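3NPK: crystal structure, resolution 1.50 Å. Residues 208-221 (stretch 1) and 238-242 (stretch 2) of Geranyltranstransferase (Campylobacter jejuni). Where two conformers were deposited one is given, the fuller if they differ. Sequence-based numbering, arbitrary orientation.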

ATOM      1  N   GLY A 208      20.166   8.612  -7.583  1.00 13.76           N
ATOM      2  CA  GLY A 208      20.011   7.803  -6.391  1.00 13.23           C
ATOM      3  C   GLY A 208      21.317   7.144  -5.979  1.00 13.75           C
ATOM      4  O   GLY A 208      21.686   7.147  -4.799  1.00 15.85           O
ATOM      5  N   LEU A 209      22.014   6.566  -6.953  1.00 14.82           N
ATOM      6  CA  LEU A 209      23.302   5.915  -6.711  1.00 18.83           C
ATOM      7  C   LEU A 209      24.347   6.922  -6.244  1.00 17.90           C
ATOM      8  O   LEU A 209      25.095   6.667  -5.296  1.00 19.84           O
ATOM      9  N   ILE A 210      24.412   8.064  -6.922  1.00 16.58           N
ATOM     10  CA  ILE A 210      25.348   9.115  -6.545  1.00 18.89           C
ATOM     11  C   ILE A 210      25.142   9.507  -5.088  1.00 19.53           C
ATOM     12  O   ILE A 210      26.102   9.658  -4.330  1.00 19.98           O
ATOM     13  N   PHE A 211      23.885   9.659  -4.682  1.00 18.99           N
ATOM     14  CA  PHE A 211      23.620  10.103  -3.319  1.00 20.42           C
ATOM     15  C   PHE A 211      24.151   9.097  -2.300  1.00 21.39           C
ATOM     16  O   PHE A 211      24.706   9.481  -1.273  1.00 23.10           O
ATOM     17  N   GLN A 212      23.981   7.810  -2.580  1.00 20.87           N
ATOM     18  CA  GLN A 212      24.426   6.781  -1.645  0.53 20.80           C
ATOM     19  C   GLN A 212      25.946   6.662  -1.582  1.00 21.36           C
ATOM     20  O   GLN A 212      26.519   6.469  -0.500  1.00 23.09           O
ATOM     21  N   ILE A 213      26.608   6.770  -2.729  1.00 21.12           N
ATOM     22  CA  ILE A 213      28.069   6.756  -2.739  1.00 22.18           C
ATOM     23  C   ILE A 213      28.577   7.946  -1.954  1.00 23.73           C
ATOM     24  O   ILE A 213      29.491   7.814  -1.141  1.00 23.68           O
ATOM     25  N   ASN A 214      27.967   9.104  -2.183  1.00 24.92           N
ATOM     26  CA  ASN A 214      28.319  10.326  -1.459  1.00 26.40           C
ATOM     27  C   ASN A 214      28.201  10.144   0.051  1.00 28.16           C
ATOM     28  O   ASN A 214      29.059  10.604   0.804  1.00 28.53           O
ATOM     29  N   ASP A 215      27.131   9.484   0.492  1.00 28.46           N
ATOM     30  CA  ASP A 215      26.959   9.202   1.917  1.00 30.62           C
ATOM     31  C   ASP A 215      28.075   8.326   2.477  1.00 30.75           C
ATOM     32  O   ASP A 215      28.596   8.593   3.565  1.00 31.44           O
ATOM     33  N   ASP A 216      28.452   7.284   1.742  1.00 29.83           N
ATOM     34  CA  ASP A 216      29.528   6.404   2.196  1.00 30.09           C
ATOM     35  C   ASP A 216      30.850   7.165   2.289  1.00 29.94           C
ATOM     36  O   ASP A 216      31.672   6.900   3.165  1.00 30.16           O
ATOM     37  N   ILE A 217      31.054   8.118   1.386  1.00 29.20           N
ATOM     38  CA  ILE A 217      32.280   8.907   1.409  1.00 29.96           C
ATOM     39  C   ILE A 217      32.262   9.827   2.620  1.00 31.92           C
ATOM     40  O   ILE A 217      33.251   9.937   3.352  1.00 32.46           O
ATOM     41  N   ILE A 218      31.120  10.465   2.845  1.00 33.44           N
ATOM     42  CA  ILE A 218      30.960  11.382   3.969  1.00 36.52           C
ATOM     43  C   ILE A 218      31.151  10.698   5.322  1.00 38.47           C
ATOM     44  O   ILE A 218      31.693  11.290   6.260  1.00 39.21           O
ATOM     45  N   ASP A 219      30.716   9.447   5.422  1.00 40.30           N
ATOM     46  CA  ASP A 219      30.838   8.711   6.677  1.00 41.87           C
ATOM     47  C   ASP A 219      32.288   8.527   7.112  1.00 42.71           C
ATOM     48  O   ASP A 219      32.601   8.611   8.299  1.00 42.47           O
ATOM     49  N   VAL A 220      33.175   8.288   6.153  1.00 43.36           N
ATOM     50  CA  VAL A 220      34.586   8.105   6.478  1.00 44.93           C
ATOM     51  C   VAL A 220      35.319   9.441   6.602  1.00 46.61           C
ATOM     52  O   VAL A 220      36.454   9.493   7.080  1.00 47.18           O
ATOM     53  N   THR A 221      34.669  10.521   6.174  1.00 47.70           N
ATOM     54  CA  THR A 221      35.225  11.856   6.352  1.00 48.93           C
ATOM     55  C   THR A 221      34.671  12.497   7.623  1.00 49.86           C
ATOM     56  O   THR A 221      33.743  13.308   7.571  1.00 50.40           O
ATOM     57  N   ASN A 238      28.876  -2.871   4.989  1.00 30.88           N
ATOM     58  CA  ASN A 238      29.049  -2.783   3.539  1.00 27.52           C
ATOM     59  C   ASN A 238      29.018  -1.347   3.051  1.00 33.09           C
ATOM     60  O   ASN A 238      28.018  -0.654   3.207  1.00 32.02           O
ATOM     61  N   SER A 239      30.103  -0.892   2.443  1.00 31.46           N
ATOM     62  CA  SER A 239      30.095   0.459   1.893  1.00 30.37           C
ATOM     63  C   SER A 239      30.909   0.539   0.612  1.00 29.58           C
ATOM     64  O   SER A 239      31.792  -0.286   0.366  1.00 29.49           O
ATOM     65  N   PHE A 240      30.597   1.538  -0.207  1.00 28.33           N
ATOM     66  CA  PHE A 240      31.299   1.716  -1.471  1.00 28.23           C
ATOM     67  C   PHE A 240      32.770   2.055  -1.219  1.00 29.21           C
ATOM     68  O   PHE A 240      33.646   1.736  -2.033  1.00 29.42           O
ATOM     69  N   VAL A 241      33.033   2.719  -0.099  1.00 29.74           N
ATOM     70  CA  VAL A 241      34.398   3.087   0.263  1.00 33.76           C
ATOM     71  C   VAL A 241      35.215   1.856   0.664  1.00 43.00           C
ATOM     72  O   VAL A 241      36.375   1.713   0.277  1.00 41.43           O
ATOM     73  N   ASN A 242      34.599   0.961   1.428  1.00 39.93           N
ATOM     74  CA  ASN A 242      35.266  -0.275   1.830  1.00 38.61           C
ATOM     75  C   ASN A 242      35.622  -1.151   0.637  1.00 36.53           C
ATOM     76  O   ASN A 242      36.703  -1.738   0.585  1.00 37.22           O
TER

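Stretch 1 is helical through most of its length. Stretch 2 leads into another helix, which begins at F240, and it packs against one side of the first. Backbones come close at two places: the CA atoms of D216 and S239 lie 6.0 Å apart, and those of I213 and F240 6.1 Å.

The polar anchor is D216. Its CA-to-CB bond points toward stretch 2. With chi1 m (-74°) and chi2 near 0°, OD2 reaches the first turn of the second helix. There D216 OD2 accepts a hydrogen bond from F240 N at 2.7 Å, nearly linear at 171°. This amide lies at a helix start, where backbone NH groups lack partners from a preceding turn.

S239 is the N-cap of the same helix. Its chi1 of 99° lies between wells, and S239 OG accepts from N242 N at 3.1 Å. A weak bond also runs to S239 OG from V241 N, 3.2 Å away.

F240 points toward stretch 1 and is buried. Its chi1 is m (-75°) and chi2 is -78°, which lays the ring along the first helix. I213, m and t, puts CG1 over one ring face, 3.9 Å from the F240 centroid and 12° off the normal, a CH-pi contact. L209 starts sideways, but its t, p conformation brings CD1 to 3.8 Å from F240 CZ. Q212 also starts sideways. Its end leads away; Q212 CB lies 4.4 Å from F240 CE2.

V241 also points toward stretch 1, with chi1 t (176°). V241 CG2 lies 3.8 Å from I217 CA and 3.4 Å from D216 O. V241 CG1 lies 4.0 Å from V220 CG1. I217, m and t, adds CG1 at 4.1 Å from V241 CG2.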

ATOM      1  CB  LEU A 209      23.769   5.241  -7.996  1.00 22.81           C
ATOM      2  CG  LEU A 209      25.157   4.612  -8.044  1.00 26.98           C
ATOM      3  CD1 LEU A 209      25.258   3.517  -7.008  1.00 28.69           C
ATOM      4  CD2 LEU A 209      25.386   4.073  -9.446  1.00 27.76           C
ATOM      5  CB  ILE A 210      25.173  10.362  -7.434  1.00 19.92           C
ATOM      6  CG1 ILE A 210      25.736  10.098  -8.831  1.00 21.02           C
ATOM      7  CG2 ILE A 210      25.881  11.575  -6.807  1.00 20.90           C
ATOM      8  CD1 ILE A 210      25.319  11.133  -9.848  1.00 20.96           C
ATOM      9  CB  PHE A 211      22.125  10.319  -3.083  1.00 21.82           C
ATOM     10  CG  PHE A 211      21.527  11.428  -3.899  1.00 22.68           C
ATOM     11  CD1 PHE A 211      22.318  12.425  -4.447  1.00 22.68           C
ATOM     12  CD2 PHE A 211      20.157  11.487  -4.095  1.00 24.28           C
ATOM     13  CE1 PHE A 211      21.753  13.450  -5.188  1.00 22.95           C
ATOM     14  CE2 PHE A 211      19.586  12.506  -4.836  1.00 24.37           C
ATOM     15  CZ  PHE A 211      20.388  13.493  -5.380  1.00 23.38           C
ATOM     16  CB  GLN A 212      23.783   5.435  -1.989  0.53 20.71           C
ATOM     17  CG  GLN A 212      22.290   5.410  -1.730  0.53 21.12           C
ATOM     18  CD  GLN A 212      21.957   5.805  -0.308  0.53 22.36           C
ATOM     19  OE1 GLN A 212      22.572   5.318   0.638  0.53 22.68           O
ATOM     20  NE2 GLN A 212      20.981   6.694  -0.150  0.53 23.21           N
ATOM     21  CB  ILE A 213      28.649   6.822  -4.163  1.00 21.00           C
ATOM     22  CG1 ILE A 213      28.184   5.623  -4.985  1.00 20.24           C
ATOM     23  CG2 ILE A 213      30.183   6.883  -4.106  1.00 20.78           C
ATOM     24  CD1 ILE A 213      28.560   5.719  -6.456  1.00 21.24           C
ATOM     25  CB  ASN A 214      27.442  11.501  -1.920  1.00 28.01           C
ATOM     26  CG  ASN A 214      27.766  12.795  -1.188  1.00 30.10           C
ATOM     27  OD1 ASN A 214      28.874  13.323  -1.299  1.00 30.72           O
ATOM     28  ND2 ASN A 214      26.797  13.313  -0.437  1.00 30.99           N
ATOM     29  CB  ASP A 215      25.600   8.560   2.187  1.00 33.11           C
ATOM     30  CG  ASP A 215      24.457   9.538   2.030  1.00 35.36           C
ATOM     31  OD1 ASP A 215      24.719  10.756   1.919  1.00 36.59           O
ATOM     32  OD2 ASP A 215      23.291   9.093   2.015  1.00 35.74           O
ATOM     33  CB  ASP A 216      29.681   5.193   1.275  1.00 30.50           C
ATOM     34  CG  ASP A 216      28.570   4.171   1.454  1.00 32.46           C
ATOM     35  OD1 ASP A 216      27.682   4.386   2.313  1.00 33.52           O
ATOM     36  OD2 ASP A 216      28.591   3.146   0.735  1.00 33.28           O
ATOM     37  CB  ILE A 217      32.448   9.735   0.123  1.00 27.99           C
ATOM     38  CG1 ILE A 217      32.782   8.821  -1.051  1.00 28.19           C
ATOM     39  CG2 ILE A 217      33.559  10.782   0.289  1.00 28.02           C
ATOM     40  CD1 ILE A 217      32.482   9.438  -2.404  1.00 28.40           C
ATOM     41  CB  ILE A 218      29.589  12.078   3.920  1.00 37.54           C
ATOM     42  CG1 ILE A 218      29.574  13.115   2.796  1.00 38.23           C
ATOM     43  CG2 ILE A 218      29.274  12.744   5.251  1.00 37.22           C
ATOM     44  CD1 ILE A 218      28.255  13.838   2.654  1.00 39.20           C
ATOM     45  CB  ASP A 219      30.132   7.359   6.586  1.00 42.79           C
ATOM     46  CG  ASP A 219      28.622   7.488   6.670  1.00 43.97           C
ATOM     47  OD1 ASP A 219      28.132   8.596   6.982  1.00 44.36           O
ATOM     48  OD2 ASP A 219      27.924   6.480   6.421  1.00 44.57           O
ATOM     49  CB  VAL A 220      35.299   7.203   5.456  1.00 44.72           C
ATOM     50  CG1 VAL A 220      34.511   5.916   5.249  1.00 44.61           C
ATOM     51  CG2 VAL A 220      35.486   7.932   4.145  1.00 44.93           C
ATOM     52  CB  THR A 221      34.930  12.782   5.154  1.00 48.97           C
ATOM     53  OG1 THR A 221      35.191  12.091   3.924  1.00 49.03           O
ATOM     54  CG2 THR A 221      35.798  14.031   5.227  1.00 49.05           C
ATOM     55  CB  ASN A 238      27.948  -3.562   2.818  1.00 23.77           C
ATOM     56  CG  ASN A 238      27.964  -5.044   3.155  1.00 24.53           C
ATOM     57  OD1 ASN A 238      28.905  -5.760   2.805  1.00 26.40           O
ATOM     58  ND2 ASN A 238      26.921  -5.505   3.834  1.00 20.70           N
ATOM     59  CB  SER A 239      30.589   1.480   2.929  1.00 32.81           C
ATOM     60  OG  SER A 239      31.950   1.822   2.725  1.00 34.46           O
ATOM     61  CB  PHE A 240      30.634   2.823  -2.296  1.00 27.46           C
ATOM     62  CG  PHE A 240      29.327   2.415  -2.934  1.00 26.17           C
ATOM     63  CD1 PHE A 240      29.314   1.647  -4.087  1.00 25.94           C
ATOM     64  CD2 PHE A 240      28.114   2.812  -2.385  1.00 25.33           C
ATOM     65  CE1 PHE A 240      28.115   1.282  -4.684  1.00 25.87           C
ATOM     66  CE2 PHE A 240      26.912   2.458  -2.977  1.00 25.21           C
ATOM     67  CZ  PHE A 240      26.911   1.694  -4.129  1.00 25.03           C
ATOM     68  CB  VAL A 241      34.424   4.130   1.398  1.00 38.63           C
ATOM     69  CG1 VAL A 241      35.859   4.420   1.820  1.00 43.44           C
ATOM     70  CG2 VAL A 241      33.721   5.412   0.956  1.00 33.68           C
ATOM     71  CB  ASN A 242      34.400  -1.062   2.808  1.00 39.86           C
ATOM     72  CG  ASN A 242      34.339  -0.419   4.175  1.00 41.63           C
ATOM     73  OD1 ASN A 242      35.310   0.195   4.627  1.00 43.11           O
ATOM     74  ND2 ASN A 242      33.199  -0.559   4.851  1.00 41.73           N
TER